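Local coordinates for protein FACT complex subunit SPT16 (Ashbya gossypii, PDB 6A8M) that probably helps the FACT complex reorganise nucleosomes as a histone chaperone during transcription, replication and repair, and is represented by its N-terminal, peptidase-like part, at residues R20-F23 / P24-G28; T50-H53 / N54-L57; P111-N114 / L115-E119; D138-G142 / K143-E147. One frame throughout, in Å; residues are numbered along the deposited sequence.

Contact 1 (R20-F23 / P24-G28); sequences RDRF and PSFDG
Phe26 N reaches back to Phe23 O at 2.9 Å, closing a tight turn where helix 9-22 gives way to a short 3-10 segment; this N-H sits above the plane of the carbonyl, and a weak bond from Ser25 N to Arg22 O lies one residue earlier. The turn folds the ring of Phe26 under the chain: CA of Phe23 stands 3.6 Å from the ring centroid, only 3° off the normal, a CH-pi contact over the middle of the face. CG of Arg22 comes to CE1 of the same Phe26 ring at 3.6 Å. With the CG of Phe23 wedged between its backbone N and carbonyl carbon (chi1 85°), one face of that ring lies against Pro24, whose CD is 3.6 Å from the Phe23 centroid. Cutting Phe26 back to alanine is likely to leave CA of Phe23 without the ring face it rests on, and a gap beside Val166. Outside, a water donates to Asp21 O and also bonds to Ser25 OG. This is a helix C-terminus unwinding through a 3-10 turn, with Phe23 against Pro30 and Phe26 against Val166, both buried, where the chain turns toward strand 32-37 of the N-terminal lobe.

Contact 2 (T50-H53 / N54-L57); sequences TILH and NWLL
Both segments lie in helix 48-57, tied by four successive i to i+4 bonds: Asn54 N to Thr50 O, Trp55 N to Ile51 O, Leu56 N to Leu52 O and Leu57 N to His53 O, all 2.8 to 2.9 Å. The bond from Leu56 N is the straightest, at 168°. Among the side chains, Leu52 and Leu56 lie alongside one another and point the same way, with CG of Leu52 4.0 Å from CD1 of Leu56. The CD1 branch of Leu52 also comes to the edge of the Trp55 indole, near its plane, 4.2 Å from CE3. Leu52 can reach both because its CG stands opposite the backbone N (chi1 180°), which sends the branch along the helix. On another side Asn54 runs beside Thr50, its ND2 3.9 Å from the methyl CG2. A leucine in place of Asn54 is likely to lose the amide that packs beside the Thr50 methyl and touches Asn297. The polar ends of the first segment are held from outside: Thr50 OG1 bonds to Tyr140 OH and to Glu60 OE2, and His53 ND1 to the backbone N of Phe61. Trp55 meets Trp174 edge-to-face, while Leu56 packs on Leu16 of helix 9-22. The chemistry is thus divided by face: leucines and tryptophan make an apolar seam, while Thr50 OG1 and His53 ND1, on buried residues, have hydrogen-bond partners, which probably hold their orientations.

Contact 3 (P111-N114 / L115-E119); sequences PGHN and LKLFE
His113 and Leu117 meet across the first turn of helix 113-128, the imidazole crossing the leucine obliquely so that NE2 lies 3.8 Å from the methyl CD1. The histidine CG is swung to the far side from its backbone N (chi1 176°), which carries the ring along the helix to that methyl; NE2 itself is bonded to Gln106 O. Asn114 is set differently, CG opposite the carbonyl carbon (chi1 -61°), and its OD1 accepts from Ser108 N. One turn on, Phe118 lays a face of its ring over Asn114 O, which stands 3.3 Å above the plane and toward the rim. The same oxygen receives Phe118 N at 2.8 Å, a nearly straight bond of 164°. At the N-cap, Gly112 O takes Lys116 N at 3.3 Å, and a water accepts from Leu115 N at 2.9 Å. Phe118 goes on to meet Trp148 edge-to-face. Chemically, the helix start is pinned by polar groups: two side chains fasten back to the preceding 106-108 region, and water takes up an amide of the first turn, while Leu117 and Phe118 turn toward Ile76 on the sheet.

Contact 4 (D138-G142 / K143-E147); sequences DSYQG and KFITE
Ile145 packs both its branches against the loop before helix 143-158. Its CD1 meets CB of Tyr140 at 3.8 Å, the two side chains crossing at about a right angle, while CG2 rests 3.5 Å from Tyr140 O and equally near Gln141 O. CG1 is set opposite the backbone N (chi1 -165°), so that CG2 falls between N and the carbonyl carbon, facing the loop. Tyr140, buried, packs on Leu37, and Ile145 touches Ile36 of the same strand, 32-37. Thr146 tightens the closure: its OG1 donates to Gly142 O at 2.8 Å, from above the carbonyl plane, and its backbone N reaches the same oxygen at 3.1 Å. Gly142 holds the N-cap with a positive phi of 115°, where a side chain would jam against the preceding carbonyl. The solvent side is looser. Gln141 and Lys143 are exposed, and a water spans the turn, donating a hydrogen bond to Gln141 O at 2.8 Å and accepting from Ile145 N at 3.0 Å. The whole is a glycine-capped helix N-terminus in the beta-alpha-beta crossover that runs from strand 131-134 through helix 143-158 to parallel strand 162-165.

Overall arrangement
From the N terminus, contact 1 closes the turn that ends helix 9-22 and leads to strand 32-37; contact 2 follows within helix 48-57, contact 3 starts helix 113-128, and contact 4 starts helix 143-158. They come in series, none nesting or crossing, all in the N-terminal lobe around its six-stranded mixed sheet. Contact 1 stands apart, about 7 Å from contact 2 at the nearest atoms. Contact 4 is the hub, lying next to strand 32-37: through Tyr140 it joins helix 48-57 of contact 2, and through Phe144 it joins helix 113-128, CE1 of Phe144 packing 3.6 Å from CZ of Phe118 in contact 3. Contacts 2 and 3 do not touch.

Contact 1 (R20-F23 / P24-G28)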
loop_
_atom_site.group_PDB
_atom_site.type_symbol
_atom_site.label_atom_id
_atom_site.label_comp_id
_atom_site.label_asym_id
_atom_site.label_seq_id
_atom_site.Cartn_x
_atom_site.Cartn_y
_atom_site.Cartn_z
ATOM N N ARG A 20 -5.959 16.919 12.317
ATOM C CA ARG A 20 -6.181 18.304 12.716
ATOM C C ARG A 20 -4.883 18.948 13.185
ATOM O O ARG A 20 -4.536 20.055 12.763
ATOM C CB ARG A 20 -7.233 18.348 13.829
ATOM C CG ARG A 20 -7.737 19.730 14.183
ATOM C CD ARG A 20 -6.913 20.378 15.256
ATOM N NE ARG A 20 -6.926 19.598 16.488
ATOM C CZ ARG A 20 -7.510 19.995 17.615
ATOM N NH1 ARG A 20 -8.135 21.169 17.666
ATOM N NH2 ARG A 20 -7.463 19.221 18.694
ATOM N N ASP A 21 -4.152 18.259 14.060
ATOM C CA ASP A 21 -2.933 18.837 14.621
ATOM C C ASP A 21 -1.886 19.099 13.548
ATOM O O ASP A 21 -1.189 20.118 13.593
ATOM C CB ASP A 21 -2.378 17.916 15.704
ATOM C CG ASP A 21 -3.272 17.864 16.917
ATOM O OD1 ASP A 21 -4.083 18.800 17.071
ATOM O OD2 ASP A 21 -3.173 16.898 17.697
ATOM N N ARG A 22 -1.788 18.216 12.551
ATOM C CA ARG A 22 -0.640 18.238 11.652
ATOM C C ARG A 22 -0.865 19.030 10.371
ATOM O O ARG A 22 0.110 19.545 9.805
ATOM C CB ARG A 22 -0.226 16.807 11.291
ATOM C CG ARG A 22 1.150 16.701 10.641
ATOM C CD ARG A 22 2.248 16.549 11.688
ATOM N NE ARG A 22 2.345 15.165 12.160
ATOM C CZ ARG A 22 2.974 14.189 11.501
ATOM N NH1 ARG A 22 3.015 12.957 12.003
ATOM N NH2 ARG A 22 3.566 14.440 10.339
ATOM N N PHE A 23 -2.119 19.170 9.896
ATOM C CA PHE A 23 -2.280 19.693 8.544
ATOM C C PHE A 23 -1.851 21.155 8.353
ATOM O O PHE A 23 -1.362 21.479 7.267
ATOM C CB PHE A 23 -3.724 19.457 8.026
ATOM C CG PHE A 23 -4.747 20.508 8.423
ATOM C CD1 PHE A 23 -4.782 21.761 7.810
ATOM C CD2 PHE A 23 -5.723 20.217 9.363
ATOM C CE1 PHE A 23 -5.718 22.713 8.157
ATOM C CE2 PHE A 23 -6.669 21.175 9.726
ATOM C CZ PHE A 23 -6.674 22.421 9.118
ATOM N N PRO A 24 -2.010 22.078 9.315
ATOM C CA PRO A 24 -1.635 23.469 9.012
ATOM C C PRO A 24 -0.160 23.646 8.704
ATOM O O PRO A 24 0.195 24.613 8.018
ATOM C CB PRO A 24 -2.057 24.237 10.276
ATOM C CG PRO A 24 -3.162 23.386 10.875
ATOM C CD PRO A 24 -2.657 21.982 10.639
ATOM N N SER A 25 0.705 22.743 9.171
ATOM C CA SER A 25 2.130 22.780 8.858
ATOM C C SER A 25 2.513 21.881 7.679
ATOM O O SER A 25 3.710 21.736 7.390
ATOM C CB SER A 25 2.952 22.397 10.087
ATOM O OG SER A 25 2.754 21.042 10.414
ATOM N N PHE A 26 1.539 21.259 7.008
ATOM C CA PHE A 26 1.809 20.712 5.684
ATOM C C PHE A 26 2.411 21.793 4.791
ATOM O O PHE A 26 2.146 22.988 4.960
ATOM C CB PHE A 26 0.534 20.181 5.022
ATOM C CG PHE A 26 0.002 18.912 5.629
ATOM C CD1 PHE A 26 0.705 18.235 6.615
ATOM C CD2 PHE A 26 -1.210 18.390 5.193
ATOM C CE1 PHE A 26 0.207 17.057 7.159
ATOM C CE2 PHE A 26 -1.713 17.213 5.737
ATOM C CZ PHE A 26 -1.004 16.545 6.713
ATOM N N ASP A 27 3.245 21.366 3.848
ATOM C CA ASP A 27 3.749 22.277 2.829
ATOM C C ASP A 27 2.599 23.080 2.241
ATOM O O ASP A 27 1.516 22.547 1.986
ATOM C CB ASP A 27 4.457 21.498 1.715
ATOM C CG ASP A 27 5.772 20.871 2.169
ATOM O OD1 ASP A 27 6.246 21.198 3.285
ATOM O OD2 ASP A 27 6.321 20.041 1.401
ATOM N N GLY A 28 2.831 24.372 2.036
ATOM C CA GLY A 28 1.793 25.233 1.510
ATOM C C GLY A 28 0.848 25.805 2.543
ATOM O O GLY A 28 -0.017 26.608 2.178
HETATM O O HOH W 1 0.760 21.690 12.228
#

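Contact 2 (T50-H53 / N54-L57)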
loop_
_atom_site.group_PDB
_atom_site.type_symbol
_atom_site.label_atom_id
_atom_site.label_comp_id
_atom_site.label_asym_id
_atom_site.label_seq_id
_atom_site.Cartn_x
_atom_site.Cartn_y
_atom_site.Cartn_z
ATOM N N THR A 50 -9.748 7.683 -0.608
ATOM C CA THR A 50 -10.120 6.341 -0.164
ATOM C C THR A 50 -9.213 5.860 0.950
ATOM O O THR A 50 -9.681 5.277 1.934
ATOM C CB THR A 50 -10.078 5.369 -1.345
ATOM O OG1 THR A 50 -11.015 5.790 -2.335
ATOM C CG2 THR A 50 -10.399 3.921 -0.883
ATOM N N ILE A 51 -7.902 6.089 0.818
ATOM C CA ILE A 51 -6.986 5.729 1.898
ATOM C C ILE A 51 -7.385 6.456 3.176
ATOM O O ILE A 51 -7.466 5.856 4.251
ATOM C CB ILE A 51 -5.534 6.035 1.493
ATOM C CG1 ILE A 51 -5.115 5.156 0.320
ATOM C CG2 ILE A 51 -4.583 5.807 2.666
ATOM C CD1 ILE A 51 -3.793 5.604 -0.309
ATOM N N LEU A 52 -7.668 7.762 3.067
ATOM C CA LEU A 52 -8.061 8.538 4.235
ATOM C C LEU A 52 -9.291 7.935 4.907
ATOM O O LEU A 52 -9.334 7.807 6.141
ATOM C CB LEU A 52 -8.310 9.994 3.830
ATOM C CG LEU A 52 -8.734 10.914 4.990
ATOM C CD1 LEU A 52 -7.590 11.157 5.973
ATOM C CD2 LEU A 52 -9.190 12.197 4.360
ATOM N N HIS A 53 -10.288 7.516 4.113
ATOM C CA HIS A 53 -11.465 6.870 4.702
ATOM C C HIS A 53 -11.083 5.590 5.420
ATOM O O HIS A 53 -11.533 5.339 6.544
ATOM C CB HIS A 53 -12.523 6.566 3.643
ATOM C CG HIS A 53 -13.301 7.766 3.226
ATOM N ND1 HIS A 53 -14.630 7.703 2.884
ATOM C CD2 HIS A 53 -12.936 9.062 3.093
ATOM C CE1 HIS A 53 -15.058 8.914 2.563
ATOM N NE2 HIS A 53 -14.043 9.754 2.667
ATOM N N ASN A 54 -10.242 4.772 4.784
ATOM C CA ASN A 54 -9.844 3.518 5.401
ATOM C C ASN A 54 -9.103 3.782 6.695
ATOM O O ASN A 54 -9.285 3.058 7.683
ATOM C CB ASN A 54 -8.986 2.711 4.436
ATOM C CG ASN A 54 -9.794 2.102 3.318
ATOM O OD1 ASN A 54 -10.993 1.875 3.468
ATOM N ND2 ASN A 54 -9.136 1.806 2.202
ATOM N N TRP A 55 -8.292 4.844 6.712
ATOM C CA TRP A 55 -7.530 5.211 7.907
ATOM C C TRP A 55 -8.438 5.758 9.005
ATOM O O TRP A 55 -8.366 5.323 10.161
ATOM C CB TRP A 55 -6.457 6.245 7.535
ATOM C CG TRP A 55 -5.437 6.530 8.617
ATOM C CD1 TRP A 55 -4.563 5.630 9.192
ATOM C CD2 TRP A 55 -5.170 7.794 9.236
ATOM N NE1 TRP A 55 -3.783 6.268 10.124
ATOM C CE2 TRP A 55 -4.121 7.596 10.158
ATOM C CE3 TRP A 55 -5.695 9.082 9.075
ATOM C CZ2 TRP A 55 -3.614 8.627 10.949
ATOM C CZ3 TRP A 55 -5.187 10.109 9.849
ATOM C CH2 TRP A 55 -4.158 9.874 10.788
ATOM N N LEU A 56 -9.310 6.712 8.670
ATOM C CA LEU A 56 -10.128 7.322 9.716
ATOM C C LEU A 56 -11.220 6.383 10.201
ATOM O O LEU A 56 -11.504 6.318 11.409
ATOM C CB LEU A 56 -10.766 8.619 9.202
ATOM C CG LEU A 56 -9.885 9.837 8.939
ATOM C CD1 LEU A 56 -10.788 10.914 8.366
ATOM C CD2 LEU A 56 -9.157 10.337 10.193
ATOM N N LEU A 57 -11.863 5.674 9.268
ATOM C CA LEU A 57 -13.115 4.976 9.519
ATOM C C LEU A 57 -12.993 3.467 9.471
ATOM O O LEU A 57 -13.840 2.783 10.059
ATOM C CB LEU A 57 -14.171 5.401 8.489
ATOM C CG LEU A 57 -14.420 6.904 8.449
ATOM C CD1 LEU A 57 -15.194 7.264 7.185
ATOM C CD2 LEU A 57 -15.146 7.356 9.699
#

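Contact 3 (P111-N114 / L115-E119)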
loop_
_atom_site.group_PDB
_atom_site.type_symbol
_atom_site.label_atom_id
_atom_site.label_comp_id
_atom_site.label_asym_id
_atom_site.label_seq_id
_atom_site.Cartn_x
_atom_site.Cartn_y
_atom_site.Cartn_z
ATOM N N PRO A 111 -33.047 17.311 -5.127
ATOM C CA PRO A 111 -32.214 18.310 -5.812
ATOM C C PRO A 111 -32.218 19.649 -5.082
ATOM O O PRO A 111 -33.241 20.084 -4.546
ATOM C CB PRO A 111 -32.859 18.420 -7.196
ATOM C CG PRO A 111 -33.575 17.103 -7.386
ATOM C CD PRO A 111 -34.117 16.802 -6.004
ATOM N N GLY A 112 -31.040 20.292 -5.061
ATOM C CA GLY A 112 -30.835 21.545 -4.366
ATOM C C GLY A 112 -30.326 21.396 -2.946
ATOM O O GLY A 112 -29.740 22.338 -2.402
ATOM N N HIS A 113 -30.509 20.223 -2.350
ATOM C CA HIS A 113 -30.174 20.051 -0.945
ATOM C C HIS A 113 -28.662 20.010 -0.752
ATOM O O HIS A 113 -28.095 20.811 0.006
ATOM C CB HIS A 113 -30.845 18.785 -0.424
ATOM C CG HIS A 113 -30.485 18.455 0.990
ATOM N ND1 HIS A 113 -31.298 18.767 2.055
ATOM C CD2 HIS A 113 -29.406 17.824 1.506
ATOM C CE1 HIS A 113 -30.724 18.357 3.174
ATOM N NE2 HIS A 113 -29.576 17.779 2.868
ATOM N N ASN A 114 -27.991 19.077 -1.430
ATOM C CA ASN A 114 -26.538 18.971 -1.309
ATOM C C ASN A 114 -25.847 20.222 -1.831
ATOM O O ASN A 114 -24.822 20.645 -1.281
ATOM C CB ASN A 114 -26.009 17.749 -2.061
ATOM C CG ASN A 114 -26.573 16.444 -1.539
ATOM O OD1 ASN A 114 -27.122 16.375 -0.432
ATOM N ND2 ASN A 114 -26.472 15.406 -2.352
ATOM N N LEU A 115 -26.365 20.802 -2.921
ATOM C CA LEU A 115 -25.774 22.028 -3.459
ATOM C C LEU A 115 -25.660 23.110 -2.383
ATOM O O LEU A 115 -24.613 23.764 -2.243
ATOM C CB LEU A 115 -26.608 22.536 -4.632
ATOM C CG LEU A 115 -26.181 23.874 -5.224
ATOM C CD1 LEU A 115 -24.832 23.751 -5.929
ATOM C CD2 LEU A 115 -27.253 24.406 -6.185
ATOM N N LYS A 116 -26.717 23.288 -1.596
ATOM C CA LYS A 116 -26.698 24.307 -0.558
ATOM C C LYS A 116 -25.689 23.952 0.520
ATOM O O LYS A 116 -24.980 24.833 1.021
ATOM C CB LYS A 116 -28.091 24.476 0.042
ATOM C CG LYS A 116 -28.217 25.610 1.075
ATOM C CD LYS A 116 -27.841 26.961 0.488
ATOM C CE LYS A 116 -28.172 28.114 1.437
ATOM N NZ LYS A 116 -27.687 27.888 2.822
ATOM N N LEU A 117 -25.608 22.666 0.882
ATOM C CA LEU A 117 -24.592 22.232 1.835
ATOM C C LEU A 117 -23.196 22.550 1.312
ATOM O O LEU A 117 -22.346 23.064 2.049
ATOM C CB LEU A 117 -24.733 20.728 2.130
ATOM C CG LEU A 117 -25.996 20.266 2.870
ATOM C CD1 LEU A 117 -25.957 18.765 3.167
ATOM C CD2 LEU A 117 -26.189 21.059 4.153
ATOM N N PHE A 118 -22.944 22.268 0.026
ATOM C CA PHE A 118 -21.640 22.581 -0.554
ATOM C C PHE A 118 -21.367 24.077 -0.505
ATOM O O PHE A 118 -20.242 24.501 -0.226
ATOM C CB PHE A 118 -21.563 22.099 -2.010
ATOM C CG PHE A 118 -21.673 20.610 -2.176
ATOM C CD1 PHE A 118 -21.290 19.744 -1.159
ATOM C CD2 PHE A 118 -22.152 20.075 -3.367
ATOM C CE1 PHE A 118 -21.374 18.380 -1.311
ATOM C CE2 PHE A 118 -22.240 18.690 -3.535
ATOM C CZ PHE A 118 -21.850 17.844 -2.506
ATOM N N GLU A 119 -22.390 24.891 -0.786
ATOM C CA GLU A 119 -22.229 26.339 -0.711
ATOM C C GLU A 119 -21.946 26.779 0.722
ATOM O O GLU A 119 -21.042 27.591 0.959
ATOM C CB GLU A 119 -23.472 27.041 -1.274
ATOM C CG GLU A 119 -23.582 26.897 -2.787
ATOM C CD GLU A 119 -24.969 27.200 -3.338
ATOM O OE1 GLU A 119 -25.918 27.388 -2.547
ATOM O OE2 GLU A 119 -25.104 27.251 -4.581
HETATM O O HOH W 2 -28.068 19.271 -4.744
#

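Contact 4 (D138-G142 / K143-E147)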
loop_
_atom_site.group_PDB
_atom_site.type_symbol
_atom_site.label_atom_id
_atom_site.label_comp_id
_atom_site.label_asym_id
_atom_site.label_seq_id
_atom_site.Cartn_x
_atom_site.Cartn_y
_atom_site.Cartn_z
ATOM N N ASP A 138 -6.929 12.863 -7.168
ATOM C CA ASP A 138 -7.992 11.868 -7.084
ATOM C C ASP A 138 -9.097 12.131 -8.100
ATOM O O ASP A 138 -9.382 13.272 -8.477
ATOM C CB ASP A 138 -8.613 11.849 -5.691
ATOM C CG ASP A 138 -7.694 11.263 -4.633
ATOM O OD1 ASP A 138 -6.508 10.980 -4.908
ATOM O OD2 ASP A 138 -8.184 11.083 -3.504
ATOM N N SER A 139 -9.760 11.059 -8.516
ATOM C CA SER A 139 -10.855 11.182 -9.469
ATOM C C SER A 139 -11.955 10.208 -9.090
ATOM O O SER A 139 -11.685 9.019 -8.885
ATOM C CB SER A 139 -10.376 10.916 -10.901
ATOM O OG SER A 139 -11.471 10.895 -11.804
ATOM N N TYR A 140 -13.183 10.718 -8.980
ATOM C CA TYR A 140 -14.364 9.906 -8.723
ATOM C C TYR A 140 -15.502 10.346 -9.638
ATOM O O TYR A 140 -15.524 11.470 -10.146
ATOM C CB TYR A 140 -14.820 9.995 -7.255
ATOM C CG TYR A 140 -13.795 9.537 -6.237
ATOM C CD1 TYR A 140 -12.877 10.429 -5.682
ATOM C CD2 TYR A 140 -13.753 8.209 -5.818
ATOM C CE1 TYR A 140 -11.930 10.017 -4.746
ATOM C CE2 TYR A 140 -12.817 7.781 -4.870
ATOM C CZ TYR A 140 -11.913 8.690 -4.339
ATOM O OH TYR A 140 -11.003 8.255 -3.415
ATOM N N GLN A 141 -16.449 9.435 -9.857
ATOM C CA GLN A 141 -17.622 9.704 -10.674
ATOM C C GLN A 141 -18.842 9.944 -9.798
ATOM O O GLN A 141 -18.813 9.764 -8.576
ATOM C CB GLN A 141 -17.908 8.539 -11.629
ATOM C CG GLN A 141 -16.709 8.079 -12.421
ATOM C CD GLN A 141 -16.303 9.068 -13.494
ATOM O OE1 GLN A 141 -17.142 9.797 -14.028
ATOM N NE2 GLN A 141 -15.012 9.095 -13.821
ATOM N N GLY A 142 -19.926 10.356 -10.441
ATOM C CA GLY A 142 -21.200 10.406 -9.764
ATOM C C GLY A 142 -21.726 11.826 -9.618
ATOM O O GLY A 142 -20.989 12.814 -9.702
ATOM N N LYS A 143 -23.040 11.906 -9.399
ATOM C CA LYS A 143 -23.739 13.183 -9.297
ATOM C C LYS A 143 -23.199 14.029 -8.145
ATOM O O LYS A 143 -23.036 15.249 -8.277
ATOM C CB LYS A 143 -25.239 12.896 -9.128
ATOM C CG LYS A 143 -26.170 14.034 -9.398
ATOM C CD LYS A 143 -27.640 13.621 -9.251
ATOM C CE LYS A 143 -28.092 12.593 -10.298
ATOM N NZ LYS A 143 -28.279 13.119 -11.675
ATOM N N PHE A 144 -22.889 13.389 -7.016
ATOM C CA PHE A 144 -22.490 14.109 -5.805
ATOM C C PHE A 144 -21.192 14.876 -6.025
ATOM O O PHE A 144 -21.136 16.099 -5.848
ATOM C CB PHE A 144 -22.359 13.095 -4.668
ATOM C CG PHE A 144 -21.952 13.664 -3.322
ATOM C CD1 PHE A 144 -22.910 14.149 -2.433
ATOM C CD2 PHE A 144 -20.630 13.594 -2.892
ATOM C CE1 PHE A 144 -22.553 14.606 -1.143
ATOM C CE2 PHE A 144 -20.263 14.056 -1.628
ATOM C CZ PHE A 144 -21.235 14.570 -0.748
ATOM N N ILE A 145 -20.132 14.176 -6.433
ATOM C CA ILE A 145 -18.864 14.870 -6.634
ATOM C C ILE A 145 -18.941 15.831 -7.815
ATOM O O ILE A 145 -18.272 16.873 -7.814
ATOM C CB ILE A 145 -17.701 13.869 -6.786
ATOM C CG1 ILE A 145 -16.364 14.597 -6.631
ATOM C CG2 ILE A 145 -17.778 13.127 -8.122
ATOM C CD1 ILE A 145 -15.179 13.685 -6.430
ATOM N N THR A 146 -19.751 15.517 -8.833
ATOM C CA THR A 146 -19.836 16.412 -9.983
ATOM C C THR A 146 -20.508 17.723 -9.595
ATOM O O THR A 146 -20.069 18.798 -10.020
ATOM C CB THR A 146 -20.577 15.727 -11.131
ATOM O OG1 THR A 146 -19.835 14.569 -11.546
ATOM C CG2 THR A 146 -20.742 16.678 -12.329
ATOM N N GLU A 147 -21.547 17.660 -8.758
ATOM C CA GLU A 147 -22.124 18.894 -8.240
ATOM C C GLU A 147 -21.113 19.657 -7.387
ATOM O O GLU A 147 -21.018 20.889 -7.489
ATOM C CB GLU A 147 -23.405 18.608 -7.451
ATOM C CG GLU A 147 -24.654 18.439 -8.320
ATOM C CD GLU A 147 -25.959 18.741 -7.584
ATOM O OE1 GLU A 147 -25.981 18.635 -6.338
ATOM O OE2 GLU A 147 -26.965 19.079 -8.256
HETATM O O HOH W 3 -20.368 11.234 -6.703
#